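PDB 2PSB: putative lipoprotein YerB from Bacillus subtilis, which is of unknown function but is probably anchored in the cell membrane as a lipoprotein and interacts with PcrA. Local coordinates for residues 88-93 with 98-103; 118-123 with 157-162. All coordinates share one frame; numbering follows the deposited sequence.

Contact 1 (88-93 with 98-103)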
loop_
_atom_site.group_PDB
_atom_site.type_symbol
_atom_site.label_atom_id
_atom_site.label_comp_id
_atom_site.label_asym_id
_atom_site.label_seq_id
_atom_site.Cartn_x
_atom_site.Cartn_y
_atom_site.Cartn_z
ATOM N N TYR A 88 -6.390 -9.913 3.482
ATOM C CA TYR A 88 -6.689 -8.490 3.462
ATOM C C TYR A 88 -6.014 -7.749 2.307
ATOM O O TYR A 88 -6.544 -6.753 1.827
ATOM C CB TYR A 88 -6.357 -7.814 4.807
ATOM C CG TYR A 88 -5.149 -8.344 5.539
ATOM C CD1 TYR A 88 -5.255 -9.446 6.398
ATOM C CD2 TYR A 88 -3.911 -7.728 5.414
ATOM C CE1 TYR A 88 -4.160 -9.907 7.116
ATOM C CE2 TYR A 88 -2.805 -8.186 6.126
ATOM C CZ TYR A 88 -2.940 -9.275 6.980
ATOM O OH TYR A 88 -1.863 -9.727 7.715
ATOM N N PHE A 89 -4.858 -8.224 1.854
ATOM C CA PHE A 89 -4.193 -7.570 0.728
ATOM C C PHE A 89 -4.901 -7.889 -0.595
ATOM O O PHE A 89 -5.004 -7.042 -1.484
ATOM C CB PHE A 89 -2.713 -7.978 0.656
ATOM C CG PHE A 89 -1.855 -7.307 1.692
ATOM C CD1 PHE A 89 -1.861 -5.919 1.820
ATOM C CD2 PHE A 89 -1.039 -8.055 2.541
ATOM C CE1 PHE A 89 -1.071 -5.280 2.779
ATOM C CE2 PHE A 89 -0.246 -7.433 3.501
ATOM C CZ PHE A 89 -0.262 -6.037 3.619
ATOM N N VAL A 90 -5.395 -9.112 -0.729
ATOM C CA VAL A 90 -6.109 -9.490 -1.943
ATOM C C VAL A 90 -7.338 -8.598 -2.036
ATOM O O VAL A 90 -7.644 -8.039 -3.087
ATOM C CB VAL A 90 -6.565 -10.966 -1.903
ATOM C CG1 VAL A 90 -7.424 -11.273 -3.120
ATOM C CG2 VAL A 90 -5.361 -11.884 -1.863
ATOM N N THR A 91 -8.019 -8.450 -0.908
ATOM C CA THR A 91 -9.224 -7.633 -0.815
ATOM C C THR A 91 -8.945 -6.163 -1.162
ATOM O O THR A 91 -9.734 -5.513 -1.845
ATOM C CB THR A 91 -9.810 -7.714 0.613
ATOM O OG1 THR A 91 -10.047 -9.088 0.948
ATOM C CG2 THR A 91 -11.109 -6.939 0.716
ATOM N N LEU A 92 -7.821 -5.652 -0.676
ATOM C CA LEU A 92 -7.438 -4.270 -0.920
ATOM C C LEU A 92 -7.080 -4.068 -2.388
ATOM O O LEU A 92 -7.473 -3.080 -3.000
ATOM C CB LEU A 92 -6.251 -3.896 -0.024
ATOM C CG LEU A 92 -6.548 -3.888 1.482
ATOM C CD1 LEU A 92 -5.250 -3.758 2.271
ATOM C CD2 LEU A 92 -7.496 -2.749 1.796
ATOM N N SER A 93 -6.336 -5.012 -2.943
ATOM C CA SER A 93 -5.942 -4.945 -4.343
ATOM C C SER A 93 -7.181 -4.876 -5.222
ATOM O O SER A 93 -7.241 -4.086 -6.165
ATOM C CB SER A 93 -5.127 -6.181 -4.723
ATOM O OG SER A 93 -4.730 -6.118 -6.077
ATOM N N SER A 98 -6.929 -4.694 -9.540
ATOM C CA SER A 98 -5.544 -4.671 -9.962
ATOM C C SER A 98 -4.921 -6.038 -10.142
ATOM O O SER A 98 -5.355 -7.028 -9.547
ATOM C CB SER A 98 -4.687 -3.896 -8.952
ATOM O OG SER A 98 -5.461 -3.373 -7.875
ATOM N N ILE A 99 -3.902 -6.076 -10.991
ATOM C CA ILE A 99 -3.136 -7.285 -11.215
ATOM C C ILE A 99 -2.382 -7.414 -9.891
ATOM O O ILE A 99 -1.648 -6.504 -9.492
ATOM C CB ILE A 99 -2.149 -7.096 -12.379
ATOM C CG1 ILE A 99 -2.920 -7.098 -13.700
ATOM C CG2 ILE A 99 -1.070 -8.175 -12.348
ATOM C CD1 ILE A 99 -2.123 -6.574 -14.886
ATOM N N PHE A 100 -2.596 -8.539 -9.210
ATOM C CA PHE A 100 -2.004 -8.813 -7.909
ATOM C C PHE A 100 -0.650 -9.507 -7.992
ATOM O O PHE A 100 -0.559 -10.674 -8.367
ATOM C CB PHE A 100 -2.974 -9.672 -7.103
ATOM C CG PHE A 100 -2.637 -9.770 -5.648
ATOM C CD1 PHE A 100 -2.697 -8.640 -4.828
ATOM C CD2 PHE A 100 -2.301 -10.994 -5.082
ATOM C CE1 PHE A 100 -2.430 -8.728 -3.457
ATOM C CE2 PHE A 100 -2.031 -11.094 -3.700
ATOM C CZ PHE A 100 -2.098 -9.957 -2.890
ATOM N N VAL A 101 0.403 -8.786 -7.627
ATOM C CA VAL A 101 1.740 -9.345 -7.669
ATOM C C VAL A 101 2.209 -9.650 -6.253
ATOM O O VAL A 101 2.035 -8.831 -5.345
ATOM C CB VAL A 101 2.713 -8.374 -8.347
ATOM C CG1 VAL A 101 4.091 -9.029 -8.500
ATOM C CG2 VAL A 101 2.160 -7.977 -9.699
ATOM N N HIS A 102 2.783 -10.835 -6.068
ATOM C CA HIS A 102 3.255 -11.251 -4.756
ATOM C C HIS A 102 4.289 -12.362 -4.843
ATOM O O HIS A 102 4.837 -12.641 -5.910
ATOM C CB HIS A 102 2.081 -11.738 -3.907
ATOM C CG HIS A 102 1.380 -12.928 -4.484
ATOM N ND1 HIS A 102 0.782 -12.906 -5.724
ATOM C CD2 HIS A 102 1.193 -14.175 -3.996
ATOM C CE1 HIS A 102 0.255 -14.092 -5.977
ATOM N NE2 HIS A 102 0.490 -14.880 -4.945
ATOM N N HIS A 103 4.550 -12.999 -3.709
ATOM C CA HIS A 103 5.513 -14.084 -3.664
ATOM C C HIS A 103 5.268 -14.915 -2.417
ATOM O O HIS A 103 5.751 -14.592 -1.323
ATOM C CB HIS A 103 6.936 -13.533 -3.665
ATOM C CG HIS A 103 7.968 -14.542 -4.069
ATOM N ND1 HIS A 103 9.257 -14.194 -4.406
ATOM C CD2 HIS A 103 7.891 -15.887 -4.219
ATOM C CE1 HIS A 103 9.928 -15.278 -4.752
ATOM N NE2 HIS A 103 9.121 -16.319 -4.648
HETATM O O HOH W 1 -6.658 -7.936 -7.186
#
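Phe100 reaches from strand 99-102 to the flank of helix 88-93. Its CB points at the helix, and with CG anti to the backbone N (chi1 -167°) the ring comes to lie along Val90 and Ser93. Val90 lies over one face of the Phe100 ring, its CA and CG2 on the same side, with Val90 CG2 3.9 Å from Phe100 CE2, the two side chains crossing at about a right angle. Ser93 CB comes obliquely to Phe100 CD1 at 3.5 Å, while Phe89 adds its CB near CZ, 4.1 Å off, and turns its own ring elsewhere. Losing Phe100 to an alanine would probably open a gap between helix and strand beside Val90 and Ser93. Beside the ring, Ser98 OG donates to Ser93 O at 2.6 Å, tilted 29° from the carbonyl plane, and Ser98 N adds a weak bond to the same oxygen. A water links Ser93 OG (2.9 Å) to Ser98 O. The short turn is thus pinned where helix gives way to strand. Helix and strand run roughly antiparallel, their short axes at 148°, with Leu68 of strand 65-71, Val36 of strand 33-37 and Leu113 of helix 107-114 also packing on Phe100.

Contact 2 (118-123 with 157-162)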
loop_
_atom_site.group_PDB
_atom_site.type_symbol
_atom_site.label_atom_id
_atom_site.label_comp_id
_atom_site.label_asym_id
_atom_site.label_seq_id
_atom_site.Cartn_x
_atom_site.Cartn_y
_atom_site.Cartn_z
ATOM N N ALA A 118 -8.606 -13.039 -8.045
ATOM C CA ALA A 118 -7.954 -11.981 -8.807
ATOM C C ALA A 118 -6.848 -12.465 -9.743
ATOM O O ALA A 118 -6.263 -13.529 -9.531
ATOM C CB ALA A 118 -7.382 -10.949 -7.836
ATOM N N ASP A 119 -6.575 -11.684 -10.787
ATOM C CA ASP A 119 -5.504 -12.026 -11.715
ATOM C C ASP A 119 -4.216 -11.806 -10.941
ATOM O O ASP A 119 -3.880 -10.666 -10.612
ATOM C CB ASP A 119 -5.511 -11.108 -12.944
ATOM C CG ASP A 119 -6.739 -11.295 -13.812
ATOM O OD1 ASP A 119 -7.128 -12.464 -14.039
ATOM O OD2 ASP A 119 -7.302 -10.276 -14.273
ATOM N N TYR A 120 -3.496 -12.887 -10.649
ATOM C CA TYR A 120 -2.262 -12.766 -9.884
ATOM C C TYR A 120 -0.992 -13.247 -10.562
ATOM O O TYR A 120 -1.016 -13.894 -11.613
ATOM C CB TYR A 120 -2.399 -13.481 -8.536
ATOM C CG TYR A 120 -2.630 -14.980 -8.609
ATOM C CD1 TYR A 120 -3.874 -15.500 -8.976
ATOM C CD2 TYR A 120 -1.620 -15.881 -8.253
ATOM C CE1 TYR A 120 -4.108 -16.882 -8.976
ATOM C CE2 TYR A 120 -1.845 -17.258 -8.251
ATOM C CZ TYR A 120 -3.091 -17.752 -8.608
ATOM O OH TYR A 120 -3.336 -19.111 -8.566
HETATM N N MSE A 121 0.123 -12.901 -9.934
HETATM C CA MSE A 121 1.454 -13.273 -10.384
HETATM C C MSE A 121 2.183 -13.698 -9.109
HETATM O O MSE A 121 2.461 -12.872 -8.235
HETATM C CB MSE A 121 2.157 -12.075 -11.012
HETATM C CG MSE A 121 3.484 -12.409 -11.636
HETATM SE SE MSE A 121 4.453 -10.828 -12.062
HETATM C CE MSE A 121 3.258 -10.198 -13.439
ATOM N N ASN A 122 2.473 -14.990 -9.011
ATOM C CA ASN A 122 3.134 -15.550 -7.841
ATOM C C ASN A 122 4.618 -15.753 -8.096
ATOM O O ASN A 122 5.018 -16.456 -9.034
ATOM C CB ASN A 122 2.489 -16.890 -7.467
ATOM C CG ASN A 122 2.753 -17.287 -6.026
ATOM O OD1 ASN A 122 3.803 -16.978 -5.461
ATOM N ND2 ASN A 122 1.801 -17.992 -5.427
ATOM N N GLY A 123 5.430 -15.135 -7.247
ATOM C CA GLY A 123 6.863 -15.257 -7.383
ATOM C C GLY A 123 7.251 -16.716 -7.421
ATOM O O GLY A 123 8.280 -17.080 -7.982
ATOM N N LYS A 157 -0.442 -15.141 -19.184
ATOM C CA LYS A 157 -1.676 -15.548 -18.517
ATOM C C LYS A 157 -2.912 -14.946 -19.164
ATOM O O LYS A 157 -4.034 -15.185 -18.719
ATOM C CB LYS A 157 -1.648 -15.147 -17.038
ATOM C CG LYS A 157 -1.186 -16.237 -16.089
ATOM C CD LYS A 157 0.310 -16.478 -16.188
ATOM C CE LYS A 157 0.760 -17.555 -15.205
ATOM N NZ LYS A 157 0.132 -18.875 -15.474
ATOM N N GLY A 158 -2.707 -14.152 -20.207
ATOM C CA GLY A 158 -3.826 -13.524 -20.884
ATOM C C GLY A 158 -4.549 -12.521 -20.004
ATOM O O GLY A 158 -5.778 -12.390 -20.070
ATOM N N TYR A 159 -3.785 -11.824 -19.165
ATOM C CA TYR A 159 -4.345 -10.818 -18.276
ATOM C C TYR A 159 -4.452 -9.519 -19.047
ATOM O O TYR A 159 -3.521 -9.136 -19.763
ATOM C CB TYR A 159 -3.444 -10.587 -17.052
ATOM C CG TYR A 159 -3.363 -11.742 -16.075
ATOM C CD1 TYR A 159 -4.429 -12.624 -15.919
ATOM C CD2 TYR A 159 -2.243 -11.914 -15.257
ATOM C CE1 TYR A 159 -4.390 -13.641 -14.976
ATOM C CE2 TYR A 159 -2.195 -12.935 -14.302
ATOM C CZ TYR A 159 -3.277 -13.795 -14.168
ATOM O OH TYR A 159 -3.267 -14.803 -13.218
ATOM N N LYS A 160 -5.588 -8.847 -18.914
ATOM C CA LYS A 160 -5.784 -7.569 -19.581
ATOM C C LYS A 160 -4.894 -6.533 -18.894
ATOM O O LYS A 160 -4.827 -6.475 -17.665
ATOM C CB LYS A 160 -7.254 -7.149 -19.503
ATOM C CG LYS A 160 -7.968 -7.643 -18.265
ATOM C CD LYS A 160 -8.846 -8.840 -18.586
ATOM C CE LYS A 160 -9.052 -9.715 -17.355
ATOM N NZ LYS A 160 -7.774 -10.363 -16.953
ATOM N N LEU A 161 -4.205 -5.729 -19.693
ATOM C CA LEU A 161 -3.307 -4.707 -19.170
ATOM C C LEU A 161 -3.939 -3.331 -19.221
ATOM O O LEU A 161 -3.434 -2.384 -18.634
ATOM C CB LEU A 161 -2.000 -4.695 -19.970
ATOM C CG LEU A 161 -1.037 -5.867 -19.756
ATOM C CD1 LEU A 161 0.030 -5.877 -20.837
ATOM C CD2 LEU A 161 -0.404 -5.739 -18.375
ATOM N N LYS A 162 -5.046 -3.221 -19.939
ATOM C CA LYS A 162 -5.728 -1.948 -20.057
ATOM C C LYS A 162 -7.156 -2.042 -19.603
ATOM O O LYS A 162 -7.869 -2.962 -19.960
ATOM C CB LYS A 162 -5.697 -1.431 -21.501
ATOM C CG LYS A 162 -4.362 -0.839 -21.909
ATOM C CD LYS A 162 -4.473 -0.072 -23.215
ATOM C CE LYS A 162 -3.117 0.466 -23.643
ATOM N NZ LYS A 162 -2.509 1.374 -22.622
#
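Asp119 lies across the ring of Tyr159, the two side chains sliding past each other in opposite directions. Asp119 CB makes a CH-pi contact 3.5 Å from the Tyr159 ring centroid, 15° off the normal, and its carboxylate runs out past the CD1-CE1 rim, Asp119 OD1 3.1 Å from Tyr159 CE1, the two planes 36° apart. Lys157 CB, two residues earlier in the chain, covers the opposite face, so the ring is held between two methylene groups. With CG anti to its carbonyl carbon (chi1 -68°), Tyr159 extends toward the strand and delivers its hydroxyl to the backbone: OH donates to Tyr120 O at 2.9 Å, in the carbonyl plane and on a lone pair. That bond fixes the far end of the ring, while Ala154 of helix 147-157 also packs on it. This is the close-fitting part of the contact.

Lys160 forms the solvent side. Its exposed chain bends at chi2 and chi4 and crosses the aspartate at about a right angle, bringing NZ into a salt bridge 2.7 Å from Asp119 OD2, which it meets from above the carboxylate plane. The same OD2 takes a second salt bridge from Arg31, whose guanidinium also bonds Lys160 O.

The chemistry is therefore divided: a sandwiched tyrosine spends its hydroxyl on a strand carbonyl, and one carboxylate oxygen gathers two cations. Such a pairing would probably favour the charged form of Asp119 and ties the loop after helix 147-157 to the beginning of strand 120-122 by both packing and charge.

Overall arrangement
Followed from the N terminus, contact 1 comes first and closes a short loop, the turn between helix 87-94 and strand 99-102. The chain then passes through helix 107-114 to strand 120-122, where contact 2 opens; it closes a much longer loop through helix 147-157. The two loops follow in series, neither nesting nor crossing. They meet in the sheet, where strands 99-102 and 120-122 are parallel neighbours: Phe100 N and O probably bond to Asp119 O and Met121 N. Contact 1 fastens a helix to strand 99-102, and contact 2 fastens a surface loop to the adjoining strand, both within the DUF3048 N-terminal region, their centres about 11 Å apart.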